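Mgp-operon protein 3 (Mycoplasma pneumoniae, PDB 6RJ1) is a membrane-anchored, extracellular adhesion protein that probably helps the bacterium attach to host cells, apparently through sugars. Local coordinates at residues F84-Q90 against S108-A112; G367-P371 against L443-Q449; K131-A135 against W479-E483; L450-T455 against V473-W479. All coordinates share one frame; numbering follows the deposited sequence.

Interaction 1 (F84-Q90 against S108-A112); sequences FDTQESQ and SQDFA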
loop_
_atom_site.group_PDB
_atom_site.type_symbol
_atom_site.label_atom_id
_atom_site.label_comp_id
_atom_site.label_asym_id
_atom_site.label_seq_id
_atom_site.Cartn_x
_atom_site.Cartn_y
_atom_site.Cartn_z
ATOM N N PHE A 84 -23.682 7.269 4.008
ATOM C CA PHE A 84 -23.748 7.484 2.575
ATOM C C PHE A 84 -24.612 8.718 2.303
ATOM O O PHE A 84 -25.692 8.855 2.884
ATOM C CB PHE A 84 -24.300 6.247 1.849
ATOM C CG PHE A 84 -23.418 5.016 1.854
ATOM C CD1 PHE A 84 -22.239 4.977 1.111
ATOM C CD2 PHE A 84 -23.794 3.876 2.553
ATOM C CE1 PHE A 84 -21.434 3.836 1.108
ATOM C CE2 PHE A 84 -22.990 2.730 2.538
ATOM C CZ PHE A 84 -21.813 2.721 1.822
ATOM N N ASP A 85 -24.106 9.637 1.462
ATOM C CA ASP A 85 -24.791 10.864 1.073
ATOM C C ASP A 85 -25.660 10.618 -0.168
ATOM O O ASP A 85 -25.236 10.892 -1.297
ATOM C CB ASP A 85 -23.790 12.015 0.848
ATOM C CG ASP A 85 -24.391 13.394 1.068
ATOM O OD1 ASP A 85 -25.324 13.772 0.315
ATOM O OD2 ASP A 85 -23.951 14.085 2.011
ATOM N N THR A 86 -26.881 10.098 0.063
ATOM C CA THR A 86 -27.900 9.776 -0.943
ATOM C C THR A 86 -28.255 11.001 -1.814
ATOM O O THR A 86 -28.449 10.850 -3.024
ATOM C CB THR A 86 -29.110 9.123 -0.240
ATOM O OG1 THR A 86 -28.695 7.855 0.274
ATOM C CG2 THR A 86 -30.316 8.918 -1.162
ATOM N N GLN A 87 -28.301 12.200 -1.199
ATOM C CA GLN A 87 -28.592 13.471 -1.862
ATOM C C GLN A 87 -27.519 13.846 -2.894
ATOM O O GLN A 87 -27.865 14.286 -3.993
ATOM C CB GLN A 87 -28.781 14.592 -0.828
ATOM C CG GLN A 87 -30.113 14.510 -0.082
ATOM C CD GLN A 87 -30.272 15.583 0.971
ATOM O OE1 GLN A 87 -29.378 15.831 1.796
ATOM N NE2 GLN A 87 -31.432 16.230 0.982
ATOM N N GLU A 88 -26.226 13.654 -2.545
ATOM C CA GLU A 88 -25.088 13.923 -3.427
ATOM C C GLU A 88 -25.026 12.887 -4.554
ATOM O O GLU A 88 -24.675 13.238 -5.678
ATOM C CB GLU A 88 -23.768 13.924 -2.638
ATOM C CG GLU A 88 -23.112 15.289 -2.496
ATOM C CD GLU A 88 -22.484 15.875 -3.745
ATOM O OE1 GLU A 88 -21.676 15.175 -4.397
ATOM O OE2 GLU A 88 -22.789 17.048 -4.059
ATOM N N SER A 89 -25.361 11.616 -4.245
ATOM C CA SER A 89 -25.375 10.504 -5.200
ATOM C C SER A 89 -26.424 10.749 -6.286
ATOM O O SER A 89 -26.178 10.453 -7.455
ATOM C CB SER A 89 -25.649 9.190 -4.479
ATOM O OG SER A 89 -24.486 8.709 -3.827
ATOM N N GLN A 90 -27.582 11.314 -5.899
ATOM C CA GLN A 90 -28.661 11.669 -6.814
ATOM C C GLN A 90 -28.219 12.887 -7.621
ATOM O O GLN A 90 -28.499 12.956 -8.817
ATOM C CB GLN A 90 -29.956 11.966 -6.043
ATOM C CG GLN A 90 -31.227 11.933 -6.912
ATOM C CD GLN A 90 -31.738 10.534 -7.191
ATOM O OE1 GLN A 90 -31.592 10.002 -8.297
ATOM N NE2 GLN A 90 -32.361 9.912 -6.200
ATOM N N SER A 108 -34.279 5.450 -5.095
ATOM C CA SER A 108 -33.289 6.071 -4.200
ATOM C C SER A 108 -32.341 5.001 -3.652
ATOM O O SER A 108 -32.794 3.946 -3.179
ATOM C CB SER A 108 -33.971 6.810 -3.050
ATOM O OG SER A 108 -33.024 7.294 -2.107
ATOM N N GLN A 109 -31.029 5.248 -3.794
ATOM C CA GLN A 109 -29.974 4.320 -3.390
ATOM C C GLN A 109 -28.692 5.050 -3.054
ATOM O O GLN A 109 -28.426 6.132 -3.587
ATOM C CB GLN A 109 -29.723 3.247 -4.477
ATOM C CG GLN A 109 -29.450 3.812 -5.870
ATOM C CD GLN A 109 -29.500 2.791 -6.977
ATOM O OE1 GLN A 109 -28.704 1.848 -7.028
ATOM N NE2 GLN A 109 -30.428 2.979 -7.912
ATOM N N ASP A 110 -27.896 4.432 -2.177
ATOM C CA ASP A 110 -26.597 4.907 -1.710
ATOM C C ASP A 110 -25.430 4.530 -2.640
ATOM O O ASP A 110 -24.328 5.049 -2.458
ATOM C CB ASP A 110 -26.330 4.365 -0.299
ATOM C CG ASP A 110 -26.639 2.890 -0.082
ATOM O OD1 ASP A 110 -26.316 2.074 -0.976
ATOM O OD2 ASP A 110 -27.208 2.558 0.973
ATOM N N PHE A 111 -25.670 3.607 -3.609
ATOM C CA PHE A 111 -24.697 3.072 -4.572
ATOM C C PHE A 111 -23.482 2.428 -3.879
ATOM O O PHE A 111 -22.359 2.507 -4.379
ATOM C CB PHE A 111 -24.275 4.105 -5.636
ATOM C CG PHE A 111 -25.407 4.748 -6.402
ATOM C CD1 PHE A 111 -26.011 5.902 -5.935
ATOM C CD2 PHE A 111 -25.834 4.225 -7.621
ATOM C CE1 PHE A 111 -27.040 6.511 -6.657
ATOM C CE2 PHE A 111 -26.856 4.843 -8.345
ATOM C CZ PHE A 111 -27.448 5.982 -7.862
ATOM N N ALA A 112 -23.726 1.770 -2.726
ATOM C CA ALA A 112 -22.712 1.067 -1.942
ATOM C C ALA A 112 -22.147 -0.107 -2.736
ATOM O O ALA A 112 -22.815 -0.640 -3.623
ATOM C CB ALA A 112 -23.324 0.555 -0.649
HETATM O O HOH W 1 -24.113 7.541 -1.417
#
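Ser89 OG is held by two groups: a water that donates to it over 2.7 Å, and the backbone oxygen of Leu61, its hydrogen-bond partner elsewhere in the chain. The same water donates to Asp110 O, also over 2.7 Å, and so provides the polar bridge between helix and loop, which share no direct hydrogen bond. Beside the bridge, Ser89 CB touches the edge of the Phe111 ring at CD1 (3.6 Å), close to the ring plane, while Gln109 CG lies over one face of that ring. Phe84 packs obliquely on the loop, its CB 3.5 Å from Asp110 CB and its CZ 3.6 Å from Ala112 CB. Asp110 has CG between its backbone N and carbonyl carbon (chi1 45°), a setting in which OD1 accepts from Ala112 N at 3.1 Å and closes an Asx turn. Its other oxygen, OD2, forms a salt bridge with Lys133. At the start of helix 86-93, Asp85 is the N-cap, with OD1 accepting from Glu88 N. The contact thus sets the first turn of this helix against the loop leading into strand 114-121, with Phe84 meeting Tyr451 of helix 446-454 edge-to-face and packing on Lys133 of strand 125-135.

Interaction 2 (G367-P371 against L443-Q449); sequences GVIVP and LPNVITQ
Gln449 clasps the backbone of Ile369 with both ends of its side-chain amide. OE1 accepts from Ile369 N at 2.8 Å, in the carbonyl plane and on a lone pair, whereas NE2 donates to Ile369 O over 3.2 Å in a practically straight bond (178°) that lies in the plane of the amide. Two bonds to one residue fix the rotation of the amide and satisfy both polar backbone atoms of Ile369 in a buried place. The side chain of Gln449 is bent at chi2 (-71°), which folds the amide back from the helix toward the loop, and a weak bond from NE2 to Pro444 O ties it to the residues ahead of its own helix.

Apolar groups surround this clasp. Val368 CG1 lies against the amide, 3.4 Å from OE1 of Gln449. The Ile369 and Pro444 side chains cross at about a right angle, Ile369 CG2 3.8 Å from Pro444 CG, and Ile369 CD1 reaches Thr448 CG2. Leu443 CD2 comes within 3.8 Å of Val370 CG2, while the rings of Pro371 and Pro444 approach at their CD atoms (3.9 Å).

Further out, Thr448 OG1 is hydrogen-bonded to Val64 N and Leu443 O to Ser235 OG, which link the helix and the residues before it to neighbouring parts of the chain. Val368 and Val370 also rest on Leu363 of helix 360-365. Gly367, just past the end of that helix, closes it in a Schellman motif, whose positive phi turns the chain into the extended run that Gln449 grips much as a neighbouring strand would, through N-H and C=O of a single residue.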
loop_
_atom_site.group_PDB
_atom_site.type_symbol
_atom_site.label_atom_id
_atom_site.label_comp_id
_atom_site.label_asym_id
_atom_site.label_seq_id
_atom_site.Cartn_x
_atom_site.Cartn_y
_atom_site.Cartn_z
ATOM N N GLY A 367 -8.836 4.080 -9.636
ATOM C CA GLY A 367 -10.092 3.833 -8.951
ATOM C C GLY A 367 -10.591 5.046 -8.197
ATOM O O GLY A 367 -11.440 4.918 -7.311
ATOM N N VAL A 368 -10.054 6.227 -8.531
ATOM C CA VAL A 368 -10.466 7.484 -7.917
ATOM C C VAL A 368 -11.635 7.991 -8.766
ATOM O O VAL A 368 -11.570 7.921 -9.999
ATOM C CB VAL A 368 -9.273 8.484 -7.819
ATOM C CG1 VAL A 368 -9.737 9.901 -7.507
ATOM C CG2 VAL A 368 -8.250 8.022 -6.785
ATOM N N ILE A 369 -12.731 8.418 -8.118
ATOM C CA ILE A 369 -13.909 8.947 -8.817
ATOM C C ILE A 369 -13.562 10.321 -9.405
ATOM O O ILE A 369 -13.391 11.291 -8.659
ATOM C CB ILE A 369 -15.193 8.989 -7.923
ATOM C CG1 ILE A 369 -15.543 7.596 -7.336
ATOM C CG2 ILE A 369 -16.388 9.618 -8.681
ATOM C CD1 ILE A 369 -16.451 7.641 -6.099
ATOM N N VAL A 370 -13.406 10.377 -10.733
ATOM C CA VAL A 370 -13.127 11.614 -11.461
ATOM C C VAL A 370 -14.367 11.924 -12.318
ATOM O O VAL A 370 -14.506 11.376 -13.417
ATOM C CB VAL A 370 -11.799 11.590 -12.275
ATOM C CG1 VAL A 370 -11.545 12.930 -12.960
ATOM C CG2 VAL A 370 -10.613 11.220 -11.387
ATOM N N PRO A 371 -15.315 12.740 -11.801
ATOM C CA PRO A 371 -16.529 13.049 -12.588
ATOM C C PRO A 371 -16.226 13.687 -13.945
ATOM O O PRO A 371 -15.379 14.572 -14.042
ATOM C CB PRO A 371 -17.338 13.970 -11.663
ATOM C CG PRO A 371 -16.789 13.715 -10.289
ATOM C CD PRO A 371 -15.330 13.439 -10.501
ATOM N N LEU A 443 -13.468 17.025 -7.393
ATOM C CA LEU A 443 -13.620 15.585 -7.150
ATOM C C LEU A 443 -14.446 15.362 -5.883
ATOM O O LEU A 443 -14.412 16.222 -5.009
ATOM C CB LEU A 443 -12.240 14.925 -6.925
ATOM C CG LEU A 443 -11.167 14.999 -8.009
ATOM C CD1 LEU A 443 -9.879 14.397 -7.509
ATOM C CD2 LEU A 443 -11.590 14.274 -9.266
ATOM N N PRO A 444 -15.121 14.204 -5.698
ATOM C CA PRO A 444 -15.803 13.954 -4.414
ATOM C C PRO A 444 -14.821 13.858 -3.226
ATOM O O PRO A 444 -13.618 13.686 -3.431
ATOM C CB PRO A 444 -16.510 12.609 -4.649
ATOM C CG PRO A 444 -16.528 12.426 -6.128
ATOM C CD PRO A 444 -15.283 13.057 -6.611
ATOM N N ASN A 445 -15.350 13.970 -1.985
ATOM C CA ASN A 445 -14.653 13.918 -0.679
ATOM C C ASN A 445 -13.529 12.867 -0.613
ATOM O O ASN A 445 -13.600 11.843 -1.295
ATOM C CB ASN A 445 -15.651 13.577 0.458
ATOM C CG ASN A 445 -16.896 14.402 0.512
ATOM O OD1 ASN A 445 -17.011 15.341 1.306
ATOM N ND2 ASN A 445 -17.872 14.059 -0.321
ATOM N N VAL A 446 -12.546 13.089 0.288
ATOM C CA VAL A 446 -11.470 12.140 0.569
ATOM C C VAL A 446 -12.115 10.840 1.103
ATOM O O VAL A 446 -11.741 9.746 0.670
ATOM C CB VAL A 446 -10.434 12.739 1.560
ATOM C CG1 VAL A 446 -9.475 11.676 2.103
ATOM C CG2 VAL A 446 -9.660 13.887 0.919
ATOM N N ILE A 447 -13.133 10.984 1.988
ATOM C CA ILE A 447 -13.856 9.865 2.599
ATOM C C ILE A 447 -14.596 9.008 1.547
ATOM O O ILE A 447 -14.624 7.779 1.680
ATOM C CB ILE A 447 -14.764 10.328 3.780
ATOM C CG1 ILE A 447 -15.207 9.134 4.657
ATOM C CG2 ILE A 447 -15.952 11.192 3.339
ATOM C CD1 ILE A 447 -14.096 8.436 5.430
ATOM N N THR A 448 -15.144 9.645 0.492
ATOM C CA THR A 448 -15.823 8.958 -0.612
ATOM C C THR A 448 -14.776 8.164 -1.415
ATOM O O THR A 448 -15.000 6.991 -1.729
ATOM C CB THR A 448 -16.548 9.997 -1.480
ATOM O OG1 THR A 448 -17.489 10.700 -0.675
ATOM C CG2 THR A 448 -17.234 9.383 -2.690
ATOM N N GLN A 449 -13.628 8.814 -1.726
ATOM C CA GLN A 449 -12.522 8.220 -2.479
ATOM C C GLN A 449 -11.941 7.051 -1.734
ATOM O O GLN A 449 -11.597 6.058 -2.364
ATOM C CB GLN A 449 -11.415 9.236 -2.797
ATOM C CG GLN A 449 -11.867 10.501 -3.525
ATOM C CD GLN A 449 -12.278 10.323 -4.966
ATOM O OE1 GLN A 449 -12.431 9.208 -5.489
ATOM N NE2 GLN A 449 -12.461 11.444 -5.640
#

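Interaction 3 (K131-A135 against W479-E483); sequences KIKLA and WVVGE
A first torsion of -81°, with CG anti to the carbonyl carbon, swings the Trp479 indole toward strand 125-135; Leu134, whose CG takes the corresponding position, meets it obliquely. CB of Leu134 lies over one face of the indole in a CH-pi contact, 3.8 Å from the centroid of the five-membered ring and 3.6 Å from CE2 of Trp479. Leu134 CD2 reaches the same ring system at CG of Trp479 (3.8 Å). At the edge of the indole, Trp479 NE1 donates to Ala135 O over 2.9 Å. This bond is bent (135°), and the oxygen is tilted somewhat from the ring plane; a weak second bond runs from NE1 to Gly488 O. The indole is therefore located both by its N-H and by the leucine laid over it, and its one polar atom is satisfied although the residue is buried.

Farther along, the side-chain contacts are aliphatic. Ile132 and Val481 lie alongside each other, pointing opposite ways, with Ile132 CG2 at 3.9 Å from Val481 CB. The other branch of Ile132 packs on backbone oxygens, CG1 on Gly482 O at 3.7 Å and CD1 on Glu483 O at 3.5 Å.

Segments 131-135 and 479-482 run roughly antiparallel, their directions 147° apart and their axes 8.5 Å apart at the closest, but their strands are not direct neighbours in the mixed sheet. Strand 487-492 lies between them in the strand order, bonded through its backbone to Lys133, while strand 464-468 flanks the far side of 477-482 and sends Val467 against both Leu134 and Trp479.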
loop_
_atom_site.group_PDB
_atom_site.type_symbol
_atom_site.label_atom_id
_atom_site.label_comp_id
_atom_site.label_asym_id
_atom_site.label_seq_id
_atom_site.Cartn_x
_atom_site.Cartn_y
_atom_site.Cartn_z
ATOM N N LYS A 131 -26.695 -10.782 -2.665
ATOM C CA LYS A 131 -25.721 -9.691 -2.572
ATOM C C LYS A 131 -25.537 -9.241 -1.125
ATOM O O LYS A 131 -26.510 -9.169 -0.370
ATOM C CB LYS A 131 -26.039 -8.517 -3.526
ATOM C CG LYS A 131 -27.383 -7.815 -3.332
ATOM C CD LYS A 131 -27.531 -6.645 -4.304
ATOM C CE LYS A 131 -28.628 -5.678 -3.922
ATOM N NZ LYS A 131 -29.965 -6.130 -4.388
ATOM N N ILE A 132 -24.279 -9.003 -0.725
ATOM C CA ILE A 132 -23.919 -8.560 0.624
ATOM C C ILE A 132 -23.370 -7.137 0.512
ATOM O O ILE A 132 -22.361 -6.909 -0.166
ATOM C CB ILE A 132 -22.926 -9.539 1.341
ATOM C CG1 ILE A 132 -23.459 -10.993 1.369
ATOM C CG2 ILE A 132 -22.568 -9.062 2.757
ATOM C CD1 ILE A 132 -22.731 -11.935 0.482
ATOM N N LYS A 133 -24.055 -6.184 1.156
ATOM C CA LYS A 133 -23.679 -4.775 1.162
ATOM C C LYS A 133 -22.428 -4.555 2.005
ATOM O O LYS A 133 -22.282 -5.137 3.081
ATOM C CB LYS A 133 -24.841 -3.942 1.706
ATOM C CG LYS A 133 -24.869 -2.500 1.249
ATOM C CD LYS A 133 -26.164 -1.904 1.728
ATOM C CE LYS A 133 -26.352 -0.475 1.330
ATOM N NZ LYS A 133 -25.745 0.446 2.323
ATOM N N LEU A 134 -21.517 -3.718 1.511
ATOM C CA LEU A 134 -20.288 -3.408 2.227
ATOM C C LEU A 134 -20.499 -2.081 2.923
ATOM O O LEU A 134 -20.247 -1.019 2.362
ATOM C CB LEU A 134 -19.076 -3.389 1.283
ATOM C CG LEU A 134 -18.775 -4.682 0.518
ATOM C CD1 LEU A 134 -17.624 -4.477 -0.425
ATOM C CD2 LEU A 134 -18.503 -5.859 1.466
ATOM N N ALA A 135 -21.049 -2.152 4.130
ATOM C CA ALA A 135 -21.357 -0.990 4.943
ATOM C C ALA A 135 -20.108 -0.285 5.468
ATOM O O ALA A 135 -19.091 -0.928 5.748
ATOM C CB ALA A 135 -22.251 -1.398 6.096
ATOM N N TRP A 479 -13.111 -5.452 5.047
ATOM C CA TRP A 479 -14.321 -6.194 5.376
ATOM C C TRP A 479 -14.093 -7.660 5.665
ATOM O O TRP A 479 -13.227 -8.278 5.062
ATOM C CB TRP A 479 -15.343 -6.073 4.241
ATOM C CG TRP A 479 -16.125 -4.805 4.282
ATOM C CD1 TRP A 479 -17.304 -4.590 4.930
ATOM C CD2 TRP A 479 -15.780 -3.565 3.649
ATOM N NE1 TRP A 479 -17.715 -3.288 4.747
ATOM C CE2 TRP A 479 -16.810 -2.643 3.942
ATOM C CE3 TRP A 479 -14.700 -3.144 2.856
ATOM C CZ2 TRP A 479 -16.789 -1.326 3.475
ATOM C CZ3 TRP A 479 -14.683 -1.838 2.391
ATOM C CH2 TRP A 479 -15.716 -0.945 2.700
ATOM N N VAL A 480 -14.877 -8.198 6.596
ATOM C CA VAL A 480 -15.006 -9.609 6.947
ATOM C C VAL A 480 -16.535 -9.759 7.094
ATOM O O VAL A 480 -17.124 -9.301 8.086
ATOM C CB VAL A 480 -14.231 -10.088 8.207
ATOM C CG1 VAL A 480 -14.553 -11.554 8.509
ATOM C CG2 VAL A 480 -12.730 -9.901 8.050
ATOM N N VAL A 481 -17.178 -10.284 6.048
ATOM C CA VAL A 481 -18.636 -10.421 6.008
ATOM C C VAL A 481 -19.059 -11.871 5.864
ATOM O O VAL A 481 -18.324 -12.681 5.302
ATOM C CB VAL A 481 -19.297 -9.515 4.920
ATOM C CG1 VAL A 481 -19.166 -8.041 5.267
ATOM C CG2 VAL A 481 -18.728 -9.786 3.531
ATOM N N GLY A 482 -20.243 -12.181 6.374
ATOM C CA GLY A 482 -20.827 -13.508 6.250
ATOM C C GLY A 482 -21.582 -13.597 4.941
ATOM O O GLY A 482 -22.181 -12.609 4.495
ATOM N N GLU A 483 -21.540 -14.771 4.305
ATOM C CA GLU A 483 -22.244 -15.040 3.051
ATOM C C GLU A 483 -23.762 -14.895 3.288
ATOM O O GLU A 483 -24.469 -14.300 2.476
ATOM C CB GLU A 483 -21.900 -16.460 2.584
ATOM C CG GLU A 483 -22.158 -16.719 1.113
ATOM C CD GLU A 483 -21.875 -18.135 0.644
ATOM O OE1 GLU A 483 -22.223 -18.444 -0.519
ATOM O OE2 GLU A 483 -21.317 -18.936 1.431
#

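Interaction 4 (L450-T455 against V473-W479); sequences LYHTST and VPSLWYW
Helix 446-454 packs on the start of strand 477-482 and the loop before it, helix 450-454 and strand 477-479 running 45° apart. Ser454 OG joins them: it donates to Tyr451 O within the helix (2.7 Å) and accepts a weak bond from Trp477 NE1 at 2.8 Å. Ser454 OG also meets the edge of the Trp479 indole in plane, 3.5 Å from CZ3. With chi1 at 67°, this OG lies between backbone N and carbonyl carbon and serves helix and indole together. Leu450 CB lies 3.8 Å from Trp477 CH2, and Leu450 CD2 packs on Pro474 O (3.4 Å) and more loosely on Leu476 CD1. Tyr451 CE1 lies 3.6 Å from Trp479 CH2, with the ring planes 85° apart; the Tyr451 hydroxyl probably hydrogen-bonds to Leu134 O. Thr455 CG2 is 3.6 Å from Trp479 CZ3. One water donates to Pro474 O and to Thr453 OG1, itself also hydrogen-bonded to Gln449 O; another takes the N-H of Leu476 at 2.8 Å and lies over the centre of one face of the Trp477 ring. In this buried interface, rich in indole rings, the serine and two waters supply partners for polar groups otherwise costly to bury.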
loop_
_atom_site.group_PDB
_atom_site.type_symbol
_atom_site.label_atom_id
_atom_site.label_comp_id
_atom_site.label_asym_id
_atom_site.label_seq_id
_atom_site.Cartn_x
_atom_site.Cartn_y
_atom_site.Cartn_z
ATOM N N LEU A 450 -11.857 7.154 -0.396
ATOM C CA LEU A 450 -11.362 6.073 0.448
ATOM C C LEU A 450 -12.355 4.908 0.440
ATOM O O LEU A 450 -11.917 3.758 0.399
ATOM C CB LEU A 450 -11.057 6.538 1.883
ATOM C CG LEU A 450 -9.883 7.497 2.076
ATOM C CD1 LEU A 450 -9.935 8.143 3.442
ATOM C CD2 LEU A 450 -8.555 6.816 1.850
ATOM N N TYR A 451 -13.678 5.187 0.415
ATOM C CA TYR A 451 -14.656 4.103 0.345
ATOM C C TYR A 451 -14.573 3.360 -0.993
ATOM O O TYR A 451 -14.446 2.132 -1.002
ATOM C CB TYR A 451 -16.097 4.562 0.655
ATOM C CG TYR A 451 -17.096 3.426 0.530
ATOM C CD1 TYR A 451 -17.252 2.489 1.552
ATOM C CD2 TYR A 451 -17.812 3.226 -0.650
ATOM C CE1 TYR A 451 -18.116 1.406 1.414
ATOM C CE2 TYR A 451 -18.672 2.141 -0.801
ATOM C CZ TYR A 451 -18.825 1.239 0.236
ATOM O OH TYR A 451 -19.684 0.185 0.085
ATOM N N HIS A 452 -14.640 4.111 -2.114
ATOM C CA HIS A 452 -14.579 3.575 -3.479
ATOM C C HIS A 452 -13.307 2.770 -3.747
ATOM O O HIS A 452 -13.393 1.696 -4.333
ATOM C CB HIS A 452 -14.745 4.698 -4.505
ATOM C CG HIS A 452 -15.020 4.209 -5.889
ATOM N ND1 HIS A 452 -14.022 4.133 -6.832
ATOM C CD2 HIS A 452 -16.179 3.785 -6.444
ATOM C CE1 HIS A 452 -14.597 3.678 -7.932
ATOM N NE2 HIS A 452 -15.897 3.452 -7.744
ATOM N N THR A 453 -12.139 3.262 -3.296
ATOM C CA THR A 453 -10.869 2.545 -3.469
ATOM C C THR A 453 -10.736 1.339 -2.509
ATOM O O THR A 453 -10.072 0.374 -2.864
ATOM C CB THR A 453 -9.652 3.492 -3.396
ATOM O OG1 THR A 453 -9.672 4.232 -2.176
ATOM C CG2 THR A 453 -9.554 4.434 -4.589
ATOM N N SER A 454 -11.354 1.385 -1.309
ATOM C CA SER A 454 -11.270 0.290 -0.327
ATOM C C SER A 454 -11.999 -1.004 -0.753
ATOM O O SER A 454 -11.703 -2.080 -0.224
ATOM C CB SER A 454 -11.736 0.739 1.052
ATOM O OG SER A 454 -13.121 1.040 1.075
ATOM N N THR A 455 -12.943 -0.895 -1.700
ATOM C CA THR A 455 -13.705 -2.040 -2.199
ATOM C C THR A 455 -13.056 -2.472 -3.512
ATOM O O THR A 455 -13.631 -2.283 -4.593
ATOM C CB THR A 455 -15.197 -1.678 -2.283
ATOM O OG1 THR A 455 -15.391 -0.649 -3.255
ATOM C CG2 THR A 455 -15.767 -1.229 -0.947
ATOM N N VAL A 473 -3.803 3.260 -3.702
ATOM C CA VAL A 473 -4.350 4.280 -2.786
ATOM C C VAL A 473 -4.420 3.645 -1.382
ATOM O O VAL A 473 -4.878 2.503 -1.280
ATOM C CB VAL A 473 -5.730 4.834 -3.249
ATOM C CG1 VAL A 473 -6.331 5.792 -2.231
ATOM C CG2 VAL A 473 -5.636 5.511 -4.604
ATOM N N PRO A 474 -3.971 4.344 -0.295
ATOM C CA PRO A 474 -4.057 3.740 1.050
ATOM C C PRO A 474 -5.500 3.525 1.503
ATOM O O PRO A 474 -6.388 4.302 1.146
ATOM C CB PRO A 474 -3.320 4.748 1.938
ATOM C CG PRO A 474 -3.440 6.039 1.225
ATOM C CD PRO A 474 -3.376 5.698 -0.227
ATOM N N SER A 475 -5.734 2.427 2.231
ATOM C CA SER A 475 -7.045 2.055 2.742
ATOM C C SER A 475 -7.007 1.993 4.264
ATOM O O SER A 475 -6.073 1.439 4.838
ATOM C CB SER A 475 -7.521 0.744 2.123
ATOM O OG SER A 475 -6.668 -0.343 2.427
ATOM N N LEU A 476 -8.016 2.592 4.909
ATOM C CA LEU A 476 -8.131 2.699 6.354
ATOM C C LEU A 476 -8.970 1.599 6.998
ATOM O O LEU A 476 -9.002 1.481 8.230
ATOM C CB LEU A 476 -8.675 4.097 6.717
ATOM C CG LEU A 476 -7.650 5.237 6.864
ATOM C CD1 LEU A 476 -7.005 5.624 5.520
ATOM C CD2 LEU A 476 -8.302 6.460 7.439
ATOM N N TRP A 477 -9.644 0.788 6.178
ATOM C CA TRP A 477 -10.514 -0.282 6.671
ATOM C C TRP A 477 -10.576 -1.483 5.726
ATOM O O TRP A 477 -10.082 -1.414 4.597
ATOM C CB TRP A 477 -11.920 0.271 6.969
ATOM C CG TRP A 477 -12.527 0.992 5.804
ATOM C CD1 TRP A 477 -13.093 0.430 4.695
ATOM C CD2 TRP A 477 -12.608 2.414 5.624
ATOM N NE1 TRP A 477 -13.544 1.413 3.845
ATOM C CE2 TRP A 477 -13.248 2.642 4.384
ATOM C CE3 TRP A 477 -12.224 3.519 6.401
ATOM C CZ2 TRP A 477 -13.499 3.930 3.899
ATOM C CZ3 TRP A 477 -12.465 4.796 5.915
ATOM C CH2 TRP A 477 -13.090 4.991 4.676
ATOM N N TYR A 478 -11.179 -2.587 6.196
ATOM C CA TYR A 478 -11.331 -3.829 5.430
ATOM C C TYR A 478 -12.585 -4.565 5.883
ATOM O O TYR A 478 -13.057 -4.339 6.991
ATOM C CB TYR A 478 -10.085 -4.724 5.582
ATOM C CG TYR A 478 -9.835 -5.195 7.002
ATOM C CD1 TYR A 478 -9.209 -4.369 7.932
ATOM C CD2 TYR A 478 -10.207 -6.476 7.407
ATOM C CE1 TYR A 478 -8.974 -4.797 9.234
ATOM C CE2 TYR A 478 -9.976 -6.915 8.709
ATOM C CZ TYR A 478 -9.351 -6.074 9.617
ATOM O OH TYR A 478 -9.111 -6.503 10.898
ATOM N N TRP A 479 -13.111 -5.452 5.047
ATOM C CA TRP A 479 -14.321 -6.194 5.376
ATOM C C TRP A 479 -14.093 -7.660 5.665
ATOM O O TRP A 479 -13.227 -8.278 5.062
ATOM C CB TRP A 479 -15.343 -6.073 4.241
ATOM C CG TRP A 479 -16.125 -4.805 4.282
ATOM C CD1 TRP A 479 -17.304 -4.590 4.930
ATOM C CD2 TRP A 479 -15.780 -3.565 3.649
ATOM N NE1 TRP A 479 -17.715 -3.288 4.747
ATOM C CE2 TRP A 479 -16.810 -2.643 3.942
ATOM C CE3 TRP A 479 -14.700 -3.144 2.856
ATOM C CZ2 TRP A 479 -16.789 -1.326 3.475
ATOM C CZ3 TRP A 479 -14.683 -1.838 2.391
ATOM C CH2 TRP A 479 -15.716 -0.945 2.700
HETATM O O HOH W 2 -10.039 3.387 3.097
HETATM O O HOH W 3 -8.893 3.181 0.197
#

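In the fold
Interaction 4 is fully buried, its centre about 11 Å from the centre of the chain; interactions 2 and 3 are buried too, whereas interaction 1, its centre about 28 Å from that of the chain, is only partly buried. Helix 446-454 serves interactions 2 and 4, which also meet where Gly367 O probably bonds His452 ND1. Strand 477-482 serves interactions 3 and 4, which share Trp479 and are tied by Tyr451 OH and Leu134 O, 2.6 Å apart. Interaction 1 reaches interaction 3 through its salt bridge and interaction 4 through Phe84 and Ala112 on Tyr451. Water bridges occur in interactions 1 and 4, the outermost and innermost; interaction 2 relies on amide-to-backbone bonds, interaction 3 on an indole and aliphatic groups.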